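Local coordinates for Thiol:disulfide interchange protein dsbC (PDB 1T3B), which probably forms and isomerises disulfide bonds in periplasmic proteins, working as a homodimer that passes its own redox-active disulfide to its substrates, at residues 72-77 against 168-173; 79-84 against 118-123; 90-95 against 183-188; 136-141 against 158-163. All blocks are in the same frame, centred on the assembly; numbering follows the deposited sequence.

In the fold
Interactions 2 and 3 build the two sides of one mixed sheet, with centres about 9 Å apart. Strands 116-122 and 88-94 are neighbours in its middle. Strand 79-81 lies outside the first and strand 184-186 outside the second. Interaction 1 joins the loop after helix 63-72 to helix 166-177, its centre about 12 Å from those of both. Interaction 4 lies farther out among the helices, its centre about 21 Å from that of interaction 3. Along the chain, interactions 2 and 4 come in series, both inside the span closed by interaction 1, while interaction 3 crosses interactions 1 and 2. Together the contacts hold the sheet and helices of the thioredoxin-like domain, which carries the redox-active disulfide.

Interaction 1: residues 72-77 against 168-173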
loop_
_atom_site.group_PDB
_atom_site.type_symbol
_atom_site.label_atom_id
_atom_site.label_comp_id
_atom_site.label_asym_id
_atom_site.label_seq_id
_atom_site.Cartn_x
_atom_site.Cartn_y
_atom_site.Cartn_z
ATOM N N ASN A 72 24.193 5.647 -3.873
ATOM C CA ASN A 72 25.584 5.506 -4.245
ATOM C C ASN A 72 25.878 6.234 -5.540
ATOM O O ASN A 72 26.905 6.883 -5.677
ATOM C CB ASN A 72 25.938 4.037 -4.401
ATOM C CG ASN A 72 26.252 3.393 -3.092
ATOM O OD1 ASN A 72 26.452 4.085 -2.105
ATOM N ND2 ASN A 72 26.321 2.068 -3.066
ATOM N N SER A 73 24.964 6.149 -6.491
ATOM C CA SER A 73 25.179 6.807 -7.770
ATOM C C SER A 73 25.421 8.313 -7.643
ATOM O O SER A 73 25.642 8.984 -8.639
ATOM C CB SER A 73 23.980 6.569 -8.690
ATOM O OG SER A 73 22.981 7.551 -8.485
ATOM N N TYR A 74 25.377 8.836 -6.421
ATOM C CA TYR A 74 25.565 10.270 -6.176
ATOM C C TYR A 74 26.912 10.565 -5.545
ATOM O O TYR A 74 27.252 11.714 -5.278
ATOM C CB TYR A 74 24.448 10.806 -5.269
ATOM C CG TYR A 74 23.084 10.811 -5.920
ATOM C CD1 TYR A 74 22.950 11.032 -7.289
ATOM C CD2 TYR A 74 21.930 10.641 -5.168
ATOM C CE1 TYR A 74 21.698 11.088 -7.895
ATOM C CE2 TYR A 74 20.666 10.696 -5.766
ATOM C CZ TYR A 74 20.557 10.921 -7.132
ATOM O OH TYR A 74 19.312 10.989 -7.729
ATOM N N LYS A 75 27.657 9.498 -5.300
ATOM C CA LYS A 75 28.983 9.551 -4.715
ATOM C C LYS A 75 29.756 10.863 -4.942
ATOM O O LYS A 75 30.267 11.449 -3.993
ATOM C CB LYS A 75 29.775 8.347 -5.248
ATOM C CG LYS A 75 31.270 8.345 -4.987
ATOM C CD LYS A 75 31.931 7.141 -5.669
ATOM C CE LYS A 75 33.451 7.257 -5.646
ATOM N NZ LYS A 75 34.105 6.101 -6.310
ATOM N N ASP A 76 29.828 11.332 -6.185
ATOM C CA ASP A 76 30.566 12.562 -6.501
ATOM C C ASP A 76 29.871 13.868 -6.135
ATOM O O ASP A 76 30.259 14.936 -6.608
ATOM C CB ASP A 76 30.923 12.603 -7.992
ATOM C CG ASP A 76 31.762 11.415 -8.426
ATOM O OD1 ASP A 76 32.646 10.992 -7.648
ATOM O OD2 ASP A 76 31.546 10.911 -9.546
ATOM N N GLU A 77 28.841 13.779 -5.301
ATOM C CA GLU A 77 28.083 14.949 -4.868
ATOM C C GLU A 77 28.112 14.983 -3.355
ATOM O O GLU A 77 27.798 15.993 -2.719
ATOM C CB GLU A 77 26.647 14.856 -5.379
ATOM C CG GLU A 77 26.529 15.180 -6.853
ATOM C CD GLU A 77 25.160 14.898 -7.422
ATOM O OE1 GLU A 77 24.159 15.262 -6.783
ATOM O OE2 GLU A 77 25.084 14.319 -8.523
ATOM N N LYS A 168 18.102 19.420 -3.815
ATOM C CA LYS A 168 16.752 18.960 -4.084
ATOM C C LYS A 168 16.791 17.480 -4.429
ATOM O O LYS A 168 16.015 16.690 -3.892
ATOM C CB LYS A 168 16.154 19.764 -5.233
ATOM C CG LYS A 168 14.664 19.579 -5.447
ATOM C CD LYS A 168 14.137 20.600 -6.461
ATOM C CE LYS A 168 12.718 20.279 -6.869
ATOM N NZ LYS A 168 12.603 18.885 -7.403
ATOM N N LYS A 169 17.709 17.097 -5.308
ATOM C CA LYS A 169 17.819 15.695 -5.686
ATOM C C LYS A 169 18.161 14.850 -4.459
ATOM O O LYS A 169 17.668 13.741 -4.307
ATOM C CB LYS A 169 18.872 15.513 -6.782
ATOM C CG LYS A 169 19.069 14.064 -7.223
ATOM C CD LYS A 169 19.890 13.979 -8.498
ATOM C CE LYS A 169 21.305 14.517 -8.314
ATOM N NZ LYS A 169 22.041 14.576 -9.616
ATOM N N HIS A 170 18.998 15.386 -3.578
ATOM C CA HIS A 170 19.374 14.671 -2.361
ATOM C C HIS A 170 18.181 14.576 -1.426
ATOM O O HIS A 170 17.982 13.577 -0.743
ATOM C CB HIS A 170 20.515 15.395 -1.641
ATOM C CG HIS A 170 21.827 15.314 -2.355
ATOM N ND1 HIS A 170 22.953 15.983 -1.923
ATOM C CD2 HIS A 170 22.200 14.624 -3.458
ATOM C CE1 HIS A 170 23.961 15.706 -2.728
ATOM N NE2 HIS A 170 23.532 14.883 -3.669
ATOM N N TYR A 171 17.391 15.634 -1.397
ATOM C CA TYR A 171 16.212 15.684 -0.555
ATOM C C TYR A 171 15.218 14.594 -0.946
ATOM O O TYR A 171 14.844 13.747 -0.146
ATOM C CB TYR A 171 15.558 17.039 -0.714
ATOM C CG TYR A 171 14.406 17.242 0.211
ATOM C CD1 TYR A 171 14.598 17.794 1.469
ATOM C CD2 TYR A 171 13.116 16.888 -0.170
ATOM C CE1 TYR A 171 13.527 17.995 2.328
ATOM C CE2 TYR A 171 12.040 17.081 0.677
ATOM C CZ TYR A 171 12.247 17.634 1.925
ATOM O OH TYR A 171 11.184 17.830 2.773
ATOM N N GLU A 172 14.790 14.636 -2.195
ATOM C CA GLU A 172 13.848 13.670 -2.715
ATOM C C GLU A 172 14.301 12.230 -2.507
ATOM O O GLU A 172 13.479 11.365 -2.239
ATOM C CB GLU A 172 13.603 13.972 -4.190
ATOM C CG GLU A 172 13.173 15.416 -4.412
ATOM C CD GLU A 172 13.072 15.778 -5.871
ATOM O OE1 GLU A 172 13.954 15.355 -6.648
ATOM O OE2 GLU A 172 12.122 16.500 -6.244
ATOM N N LEU A 173 15.597 11.964 -2.623
ATOM C CA LEU A 173 16.110 10.606 -2.413
ATOM C C LEU A 173 15.996 10.230 -0.951
ATOM O O LEU A 173 15.866 9.055 -0.612
ATOM C CB LEU A 173 17.583 10.485 -2.832
ATOM C CG LEU A 173 18.344 9.242 -2.331
ATOM C CD1 LEU A 173 17.866 8.008 -3.074
ATOM C CD2 LEU A 173 19.843 9.415 -2.531
#
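Tyr-74 holds CG anti to its carbonyl carbon (chi1 -68°), while Lys-169 holds CG anti to its backbone N, and the two side chains cross obliquely. The lysine methylenes lie by the phenol end of the tyrosine. Lys-169 CG is 3.1 Å from Tyr-74 OH, and Lys-169 CD is equally near that oxygen. The lysine chain then bends at chi3 (63°), which sets CE 3.5 Å from Tyr-74 CE1. Beyond the bend, Lys-169 NZ forms a salt bridge of 3.2 Å with Glu-77 OE2. Glu-77 OE2 offers its syn lone pair, and the Glu-77 and Lys-169 side chains cross at about a right angle.

Glu-77 OE1 serves a second partner. It accepts a weak hydrogen bond of 3.2 Å from His-170 NE2, with an N-H...O angle of 128°. The carboxylate and imidazole planes are nearly parallel, and Glu-77 CB lies at the ring edge, in plane. With a lysine and a histidine beside it, the carboxylate is probably charged.

The loop 72-77 starts with a type I turn from Asn-72 to Lys-75. It leads from helix 63-72, which probably corresponds to the linker helix known in DsbC, to strand 79-81. The contact therefore fixes the end of this helix against helix 166-177 of the thioredoxin-like domain. His-170 is also held from the sheet side, since its ND1 is hydrogen-bonded to Ala-122 N. Its ring meets that of Trp-140 as well. Leu-173 packs on Lys-70 and Leu-71 of helix 63-72. Its CD2 lies at the edge of the Tyr-74 ring, 3.6 Å from Tyr-74 CE2.

Interaction 2: residues 79-84 against 118-123; sequences IVYPAK and VRYLAF
Tyr-81 and Tyr-120 meet rim to rim on the tightly packed face of this antiparallel strand pair. Tyr-81 CE2 is 3.2 Å from Tyr-120 CE2, and the ring planes stand at 78°. Neither ring lies over the face of the other, and Tyr-81 OH bonds to Asn-150 and His-105. Both tyrosines have CG anti to the carbonyl carbon, and both send their rings to the face that also holds Ile-79 and Val-118. Ile-79 CB comes to 4.2 Å from Tyr-120 CB. Val-118 CG1 rests on one face of the Tyr-120 ring, toward the rim.

The backbones join through Ile-79 and Tyr-120, a hydrogen-bonded pair. Ile-79 N reaches Tyr-120 O at 3.0 Å. The return bond, Tyr-120 N to Ile-79 O, is longer at 3.3 Å. Tyr-81 N bonds to Val-118 O at 3.0 Å.

The other face is looser. Val-80 and Arg-119 form a non-hydrogen-bonded pair and are partly exposed. Val-80 CG1 and Arg-119 CG are 4.3 Å apart. The arginine end leads away, and its NH2 bonds to Asn-72 OD1.

Strand 79-81 is an outermost strand, within this chain, of the mixed sheet of the thioredoxin-like domain, with strand 88-94 beyond strand 116-122 and helices 108-113 and 145-153 over the tyrosine face through Leu-108 and Leu-149.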
loop_
_atom_site.group_PDB
_atom_site.type_symbol
_atom_site.label_atom_id
_atom_site.label_comp_id
_atom_site.label_asym_id
_atom_site.label_seq_id
_atom_site.Cartn_x
_atom_site.Cartn_y
_atom_site.Cartn_z
ATOM N N ILE A 79 29.772 14.945 0.339
ATOM C CA ILE A 79 30.896 15.632 0.943
ATOM C C ILE A 79 31.545 14.625 1.885
ATOM O O ILE A 79 31.145 14.490 3.028
ATOM C CB ILE A 79 30.422 16.879 1.691
ATOM C CG1 ILE A 79 29.657 17.783 0.715
ATOM C CG2 ILE A 79 31.621 17.600 2.287
ATOM C CD1 ILE A 79 29.403 19.195 1.202
ATOM N N VAL A 80 32.553 13.919 1.380
ATOM C CA VAL A 80 33.237 12.863 2.121
ATOM C C VAL A 80 34.323 13.246 3.119
ATOM O O VAL A 80 35.077 14.184 2.911
ATOM C CB VAL A 80 33.854 11.842 1.139
ATOM C CG1 VAL A 80 34.188 10.552 1.855
ATOM C CG2 VAL A 80 32.912 11.600 -0.006
ATOM N N TYR A 81 34.391 12.470 4.193
ATOM C CA TYR A 81 35.363 12.629 5.259
ATOM C C TYR A 81 35.900 11.218 5.530
ATOM O O TYR A 81 35.582 10.627 6.556
ATOM C CB TYR A 81 34.682 13.160 6.526
ATOM C CG TYR A 81 34.233 14.596 6.447
ATOM C CD1 TYR A 81 35.071 15.626 6.844
ATOM C CD2 TYR A 81 32.977 14.927 5.962
ATOM C CE1 TYR A 81 34.673 16.944 6.760
ATOM C CE2 TYR A 81 32.572 16.244 5.874
ATOM C CZ TYR A 81 33.425 17.249 6.274
ATOM O OH TYR A 81 33.030 18.564 6.190
ATOM N N PRO A 82 36.733 10.674 4.623
ATOM C CA PRO A 82 37.327 9.333 4.721
ATOM C C PRO A 82 38.043 9.073 6.037
ATOM O O PRO A 82 38.393 10.008 6.749
ATOM C CB PRO A 82 38.297 9.291 3.543
ATOM C CG PRO A 82 37.776 10.346 2.600
ATOM C CD PRO A 82 37.378 11.435 3.540
ATOM N N ALA A 83 38.270 7.804 6.356
ATOM C CA ALA A 83 38.964 7.455 7.591
ATOM C C ALA A 83 40.281 6.772 7.251
ATOM O O ALA A 83 40.362 6.095 6.223
ATOM C CB ALA A 83 38.103 6.533 8.432
ATOM N N LYS A 84 41.298 6.954 8.106
ATOM C CA LYS A 84 42.626 6.344 7.908
ATOM C C LYS A 84 42.412 5.210 6.921
ATOM O O LYS A 84 42.840 5.287 5.765
ATOM C CB LYS A 84 43.155 5.805 9.228
ATOM N N VAL A 118 32.430 8.987 6.756
ATOM C CA VAL A 118 31.160 9.704 6.734
ATOM C C VAL A 118 30.971 10.435 5.405
ATOM O O VAL A 118 31.817 11.206 4.988
ATOM C CB VAL A 118 31.078 10.704 7.905
ATOM C CG1 VAL A 118 29.756 11.441 7.871
ATOM C CG2 VAL A 118 31.229 9.966 9.226
ATOM N N ARG A 119 29.854 10.178 4.735
ATOM C CA ARG A 119 29.562 10.802 3.449
ATOM C C ARG A 119 28.257 11.586 3.546
ATOM O O ARG A 119 27.201 11.008 3.760
ATOM C CB ARG A 119 29.444 9.726 2.367
ATOM C CG ARG A 119 30.413 8.564 2.549
ATOM C CD ARG A 119 30.498 7.691 1.305
ATOM N NE ARG A 119 29.183 7.237 0.871
ATOM C CZ ARG A 119 28.965 6.444 -0.170
ATOM N NH1 ARG A 119 29.982 6.006 -0.900
ATOM N NH2 ARG A 119 27.725 6.089 -0.480
ATOM N N TYR A 120 28.327 12.900 3.387
ATOM C CA TYR A 120 27.134 13.720 3.499
ATOM C C TYR A 120 26.364 13.983 2.225
ATOM O O TYR A 120 26.926 14.256 1.167
ATOM C CB TYR A 120 27.441 15.092 4.109
ATOM C CG TYR A 120 27.935 15.116 5.533
ATOM C CD1 TYR A 120 27.167 14.622 6.587
ATOM C CD2 TYR A 120 29.165 15.677 5.829
ATOM C CE1 TYR A 120 27.627 14.696 7.906
ATOM C CE2 TYR A 120 29.624 15.752 7.131
ATOM C CZ TYR A 120 28.862 15.265 8.157
ATOM O OH TYR A 120 29.378 15.346 9.423
ATOM N N LEU A 121 25.050 13.923 2.385
ATOM C CA LEU A 121 24.077 14.209 1.357
ATOM C C LEU A 121 23.294 15.317 2.041
ATOM O O LEU A 121 23.255 15.378 3.263
ATOM C CB LEU A 121 23.181 13.001 1.112
ATOM C CG LEU A 121 23.778 11.972 0.166
ATOM C CD1 LEU A 121 22.878 10.791 0.036
ATOM C CD2 LEU A 121 23.973 12.622 -1.184
ATOM N N ALA A 122 22.675 16.196 1.273
ATOM C CA ALA A 122 21.935 17.279 1.884
ATOM C C ALA A 122 20.483 16.921 2.123
ATOM O O ALA A 122 19.872 16.154 1.378
ATOM C CB ALA A 122 22.016 18.532 1.021
ATOM N N PHE A 123 19.927 17.492 3.178
ATOM C CA PHE A 123 18.542 17.263 3.472
ATOM C C PHE A 123 17.935 18.503 4.089
ATOM O O PHE A 123 17.747 18.565 5.302
ATOM C CB PHE A 123 18.364 16.081 4.421
ATOM C CG PHE A 123 16.944 15.604 4.510
ATOM C CD1 PHE A 123 16.414 14.762 3.534
ATOM C CD2 PHE A 123 16.108 16.059 5.525
ATOM C CE1 PHE A 123 15.083 14.384 3.567
ATOM C CE2 PHE A 123 14.770 15.686 5.565
ATOM C CZ PHE A 123 14.260 14.850 4.583
#

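Interaction 3: residues 90-95 against 183-188; sequences VTVFMD and PSIVTS
Val-90 lies against Ile-185 just before the first bridged pair, with Val-90 CB 3.6 Å from Ile-185 CG2. Thr-91 pairs with Val-186 through two backbone bonds. Thr-91 N bonds to Val-186 O at 3.1 Å, and Val-186 N to Thr-91 O at 2.6 Å. A water also links the two residues. It accepts from Thr-91 OG1 at 2.8 Å and donates to Val-186 O. Thr-91 OG1 bonds to Arg-119 NH2 too.

Val-92 faces the other way, beside Ile-185 and Pro-183, and points as they do. With CG1 anti to the backbone N (chi1 176°), its two methyls divide the work. Val-92 CG1 touches Pro-183 CB, and Val-92 CG2 is 3.9 Å from Ile-185 CG1. Phe-93 N bonds to Ser-184 O at 2.9 Å. The ring edge of Phe-93 takes up Val-186 CG2, which lies 3.6 Å from Phe-93 CE1. The return bond from Ser-184 N to Phe-93 O is weak.

A cis peptide precedes Pro-183, and this proline touches Cys-98 and Cys-101 of the redox-active disulfide. The arrangement is the cis-proline of the thioredoxin fold, placed beside its CxxC site.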
loop_
_atom_site.group_PDB
_atom_site.type_symbol
_atom_site.label_atom_id
_atom_site.label_comp_id
_atom_site.label_asym_id
_atom_site.label_seq_id
_atom_site.Cartn_x
_atom_site.Cartn_y
_atom_site.Cartn_z
ATOM N N VAL A 90 29.267 4.955 5.848
ATOM C CA VAL A 90 27.879 5.372 5.986
ATOM C C VAL A 90 27.559 6.746 5.400
ATOM O O VAL A 90 28.339 7.677 5.533
ATOM C CB VAL A 90 27.471 5.350 7.463
ATOM C CG1 VAL A 90 27.859 4.016 8.065
ATOM C CG2 VAL A 90 28.141 6.498 8.218
ATOM N N THR A 91 26.405 6.850 4.743
ATOM C CA THR A 91 25.938 8.102 4.155
ATOM C C THR A 91 24.947 8.753 5.121
ATOM O O THR A 91 23.975 8.132 5.540
ATOM C CB THR A 91 25.228 7.873 2.829
ATOM O OG1 THR A 91 26.077 7.136 1.946
ATOM C CG2 THR A 91 24.899 9.203 2.187
ATOM N N VAL A 92 25.190 10.014 5.452
ATOM C CA VAL A 92 24.362 10.747 6.400
ATOM C C VAL A 92 23.611 11.883 5.744
ATOM O O VAL A 92 24.205 12.652 4.992
ATOM C CB VAL A 92 25.243 11.342 7.506
ATOM C CG1 VAL A 92 24.434 12.183 8.449
ATOM C CG2 VAL A 92 25.947 10.247 8.227
ATOM N N PHE A 93 22.309 11.983 6.011
ATOM C CA PHE A 93 21.518 13.087 5.472
ATOM C C PHE A 93 21.591 14.154 6.538
ATOM O O PHE A 93 21.215 13.949 7.684
ATOM C CB PHE A 93 20.080 12.674 5.194
ATOM C CG PHE A 93 19.926 11.836 3.960
ATOM C CD1 PHE A 93 20.145 10.464 4.001
ATOM C CD2 PHE A 93 19.590 12.421 2.745
ATOM C CE1 PHE A 93 20.028 9.689 2.845
ATOM C CE2 PHE A 93 19.473 11.660 1.593
ATOM C CZ PHE A 93 19.693 10.292 1.642
ATOM N N MET A 94 22.084 15.314 6.159
ATOM C CA MET A 94 22.294 16.341 7.140
ATOM C C MET A 94 21.735 17.703 6.774
ATOM O O MET A 94 21.504 17.996 5.608
ATOM C CB MET A 94 23.797 16.391 7.388
ATOM C CG MET A 94 24.275 17.512 8.227
ATOM S SD MET A 94 25.684 18.247 7.399
ATOM C CE MET A 94 24.879 19.338 6.286
ATOM N N ASP A 95 21.494 18.519 7.795
ATOM C CA ASP A 95 20.976 19.868 7.622
ATOM C C ASP A 95 21.906 20.785 8.413
ATOM O O ASP A 95 22.396 20.410 9.470
ATOM C CB ASP A 95 19.545 19.962 8.152
ATOM C CG ASP A 95 18.865 21.258 7.760
ATOM O OD1 ASP A 95 19.446 22.335 8.032
ATOM O OD2 ASP A 95 17.756 21.200 7.182
ATOM N N PRO A 183 20.211 14.254 12.127
ATOM C CA PRO A 183 20.829 13.466 11.060
ATOM C C PRO A 183 20.168 12.111 10.878
ATOM O O PRO A 183 19.429 11.643 11.742
ATOM C CB PRO A 183 22.267 13.334 11.536
ATOM C CG PRO A 183 22.101 13.245 12.998
ATOM C CD PRO A 183 21.100 14.325 13.294
ATOM N N SER A 184 20.439 11.481 9.743
ATOM C CA SER A 184 19.903 10.162 9.458
ATOM C C SER A 184 20.993 9.421 8.704
ATOM O O SER A 184 21.347 9.810 7.602
ATOM C CB SER A 184 18.629 10.258 8.610
ATOM O OG SER A 184 17.580 10.895 9.320
ATOM N N ILE A 185 21.519 8.366 9.324
ATOM C CA ILE A 185 22.589 7.540 8.775
ATOM C C ILE A 185 22.078 6.365 7.948
ATOM O O ILE A 185 21.354 5.515 8.451
ATOM C CB ILE A 185 23.445 6.932 9.896
ATOM C CG1 ILE A 185 24.089 8.020 10.759
ATOM C CG2 ILE A 185 24.477 6.031 9.295
ATOM C CD1 ILE A 185 23.271 8.462 11.944
ATOM N N VAL A 186 22.464 6.302 6.680
ATOM C CA VAL A 186 22.048 5.197 5.825
ATOM C C VAL A 186 23.218 4.248 5.694
ATOM O O VAL A 186 24.282 4.614 5.214
ATOM C CB VAL A 186 21.642 5.667 4.427
ATOM C CG1 VAL A 186 21.334 4.468 3.550
ATOM C CG2 VAL A 186 20.438 6.574 4.528
ATOM N N THR A 187 23.008 3.019 6.130
ATOM C CA THR A 187 24.039 1.995 6.100
ATOM C C THR A 187 24.500 1.668 4.688
ATOM O O THR A 187 23.799 1.937 3.722
ATOM C CB THR A 187 23.523 0.723 6.785
ATOM O OG1 THR A 187 24.408 0.361 7.856
ATOM C CG2 THR A 187 23.406 -0.412 5.789
ATOM N N SER A 188 25.690 1.094 4.576
ATOM C CA SER A 188 26.238 0.733 3.276
ATOM C C SER A 188 25.486 -0.440 2.669
ATOM O O SER A 188 25.605 -0.713 1.477
ATOM C CB SER A 188 27.721 0.395 3.408
ATOM O OG SER A 188 27.953 -0.425 4.542
HETATM O O HOH W 1 26.293 4.441 2.817
#

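Interaction 4: residues 136-141 against 158-163; sequences MEAIWT and PKEVKT
Ala-138 of helix 131-141 packs its CB against Pro-158 in the loop 158-163. Both belong to the helical part of the thioredoxin-like domain, where the loop runs from helix 145-153 to helix 166-177. Ala-138 CB is 4.0 Å from Pro-158 CG. Ile-139 has CG1 anti to its carbonyl carbon (chi1 -63°), which places CG1 4.2 Å from Pro-158 CD.

Lys-162 is extended through CE and bends only at chi4 (66°), which sets NZ 3.5 Å from Ala-138 CA. Its chain slides past Thr-141 in the opposite direction, with Lys-162 CD 3.1 Å from Thr-141 OG1. Glu-160 OE1 comes to 3.6 Å from Ala-138 CB. A long salt bridge joins Glu-160 OE2 to Lys-162 NZ.

Glu-137 crosses Lys-162 at about a right angle, and its CG is 3.4 Å from Thr-163 O. Its OE2 is hydrogen-bonded to Ile-166 N, in the first turn of helix 166-177. No hydrogen bond spans the two segments. Thr-141 bonds within its own segment. Its OG1 donates to Glu-137 O at 2.7 Å, from 35° above the carbonyl plane.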
loop_
_atom_site.group_PDB
_atom_site.type_symbol
_atom_site.label_atom_id
_atom_site.label_comp_id
_atom_site.label_asym_id
_atom_site.label_seq_id
_atom_site.Cartn_x
_atom_site.Cartn_y
_atom_site.Cartn_z
ATOM N N MET A 136 22.946 25.754 1.369
ATOM C CA MET A 136 23.412 24.391 1.229
ATOM C C MET A 136 23.689 24.037 -0.210
ATOM O O MET A 136 24.539 23.206 -0.494
ATOM C CB MET A 136 22.403 23.421 1.830
ATOM C CG MET A 136 22.487 23.376 3.349
ATOM S SD MET A 136 21.381 22.220 4.109
ATOM C CE MET A 136 20.104 23.313 4.540
ATOM N N GLU A 137 22.968 24.660 -1.129
ATOM C CA GLU A 137 23.208 24.390 -2.538
ATOM C C GLU A 137 24.602 24.935 -2.810
ATOM O O GLU A 137 25.442 24.280 -3.420
ATOM C CB GLU A 137 22.183 25.116 -3.400
ATOM C CG GLU A 137 21.414 24.211 -4.327
ATOM C CD GLU A 137 22.278 23.602 -5.400
ATOM O OE1 GLU A 137 23.048 24.358 -6.018
ATOM O OE2 GLU A 137 22.180 22.380 -5.645
ATOM N N ALA A 138 24.841 26.141 -2.319
ATOM C CA ALA A 138 26.123 26.783 -2.490
ATOM C C ALA A 138 27.200 25.871 -1.939
ATOM O O ALA A 138 28.180 25.581 -2.619
ATOM C CB ALA A 138 26.141 28.108 -1.762
ATOM N N ILE A 139 27.015 25.408 -0.711
ATOM C CA ILE A 139 27.998 24.547 -0.074
ATOM C C ILE A 139 28.281 23.255 -0.811
ATOM O O ILE A 139 29.430 22.875 -0.964
ATOM C CB ILE A 139 27.575 24.173 1.364
ATOM C CG1 ILE A 139 27.509 25.419 2.234
ATOM C CG2 ILE A 139 28.560 23.196 1.956
ATOM C CD1 ILE A 139 26.910 25.165 3.599
ATOM N N TRP A 140 27.232 22.582 -1.263
ATOM C CA TRP A 140 27.373 21.301 -1.942
ATOM C C TRP A 140 27.967 21.351 -3.340
ATOM O O TRP A 140 28.460 20.337 -3.845
ATOM C CB TRP A 140 26.015 20.593 -1.977
ATOM C CG TRP A 140 25.916 19.458 -1.010
ATOM C CD1 TRP A 140 26.130 18.128 -1.271
ATOM C CD2 TRP A 140 25.678 19.557 0.393
ATOM N NE1 TRP A 140 26.047 17.400 -0.110
ATOM C CE2 TRP A 140 25.771 18.254 0.926
ATOM C CE3 TRP A 140 25.401 20.620 1.252
ATOM C CZ2 TRP A 140 25.597 17.991 2.280
ATOM C CZ3 TRP A 140 25.227 20.368 2.584
ATOM C CH2 TRP A 140 25.328 19.062 3.092
ATOM N N THR A 141 27.923 22.532 -3.959
ATOM C CA THR A 141 28.443 22.734 -5.315
ATOM C C THR A 141 29.684 23.621 -5.364
ATOM O O THR A 141 30.210 23.905 -6.442
ATOM C CB THR A 141 27.381 23.371 -6.226
ATOM O OG1 THR A 141 26.941 24.602 -5.646
ATOM C CG2 THR A 141 26.195 22.439 -6.405
ATOM N N PRO A 158 27.771 30.920 3.564
ATOM C CA PRO A 158 28.154 31.646 2.353
ATOM C C PRO A 158 27.285 32.875 2.162
ATOM O O PRO A 158 26.070 32.814 2.360
ATOM C CB PRO A 158 27.956 30.607 1.247
ATOM C CG PRO A 158 26.925 29.699 1.806
ATOM C CD PRO A 158 27.363 29.547 3.233
ATOM N N LYS A 159 27.909 33.990 1.794
ATOM C CA LYS A 159 27.192 35.235 1.579
ATOM C C LYS A 159 26.326 35.117 0.334
ATOM O O LYS A 159 25.120 35.351 0.382
ATOM C CB LYS A 159 28.175 36.388 1.423
ATOM N N GLU A 160 26.939 34.759 -0.788
ATOM C CA GLU A 160 26.177 34.611 -2.018
ATOM C C GLU A 160 25.291 33.386 -1.841
ATOM O O GLU A 160 25.148 32.899 -0.722
ATOM C CB GLU A 160 27.126 34.471 -3.215
ATOM C CG GLU A 160 28.264 33.486 -3.032
ATOM C CD GLU A 160 27.811 32.036 -3.072
ATOM O OE1 GLU A 160 27.065 31.614 -2.161
ATOM O OE2 GLU A 160 28.204 31.312 -4.017
ATOM N N VAL A 161 24.702 32.867 -2.912
ATOM C CA VAL A 161 23.838 31.710 -2.751
ATOM C C VAL A 161 23.294 31.239 -4.076
ATOM O O VAL A 161 23.087 32.041 -4.981
ATOM C CB VAL A 161 22.656 32.044 -1.807
ATOM C CG1 VAL A 161 21.329 31.697 -2.464
ATOM C CG2 VAL A 161 22.817 31.307 -0.500
ATOM N N LYS A 162 23.044 29.935 -4.173
ATOM C CA LYS A 162 22.523 29.332 -5.394
ATOM C C LYS A 162 21.085 28.859 -5.223
ATOM O O LYS A 162 20.526 28.903 -4.129
ATOM C CB LYS A 162 23.402 28.150 -5.817
ATOM C CG LYS A 162 24.859 28.498 -6.109
ATOM C CD LYS A 162 25.654 27.258 -6.527
ATOM C CE LYS A 162 27.164 27.527 -6.644
ATOM N NZ LYS A 162 27.832 27.849 -5.337
ATOM N N THR A 163 20.488 28.401 -6.315
ATOM C CA THR A 163 19.115 27.918 -6.291
ATOM C C THR A 163 19.095 26.404 -6.140
ATOM O O THR A 163 19.743 25.678 -6.902
ATOM C CB THR A 163 18.356 28.312 -7.581
ATOM O OG1 THR A 163 18.124 29.726 -7.582
ATOM C CG2 THR A 163 17.022 27.587 -7.668
#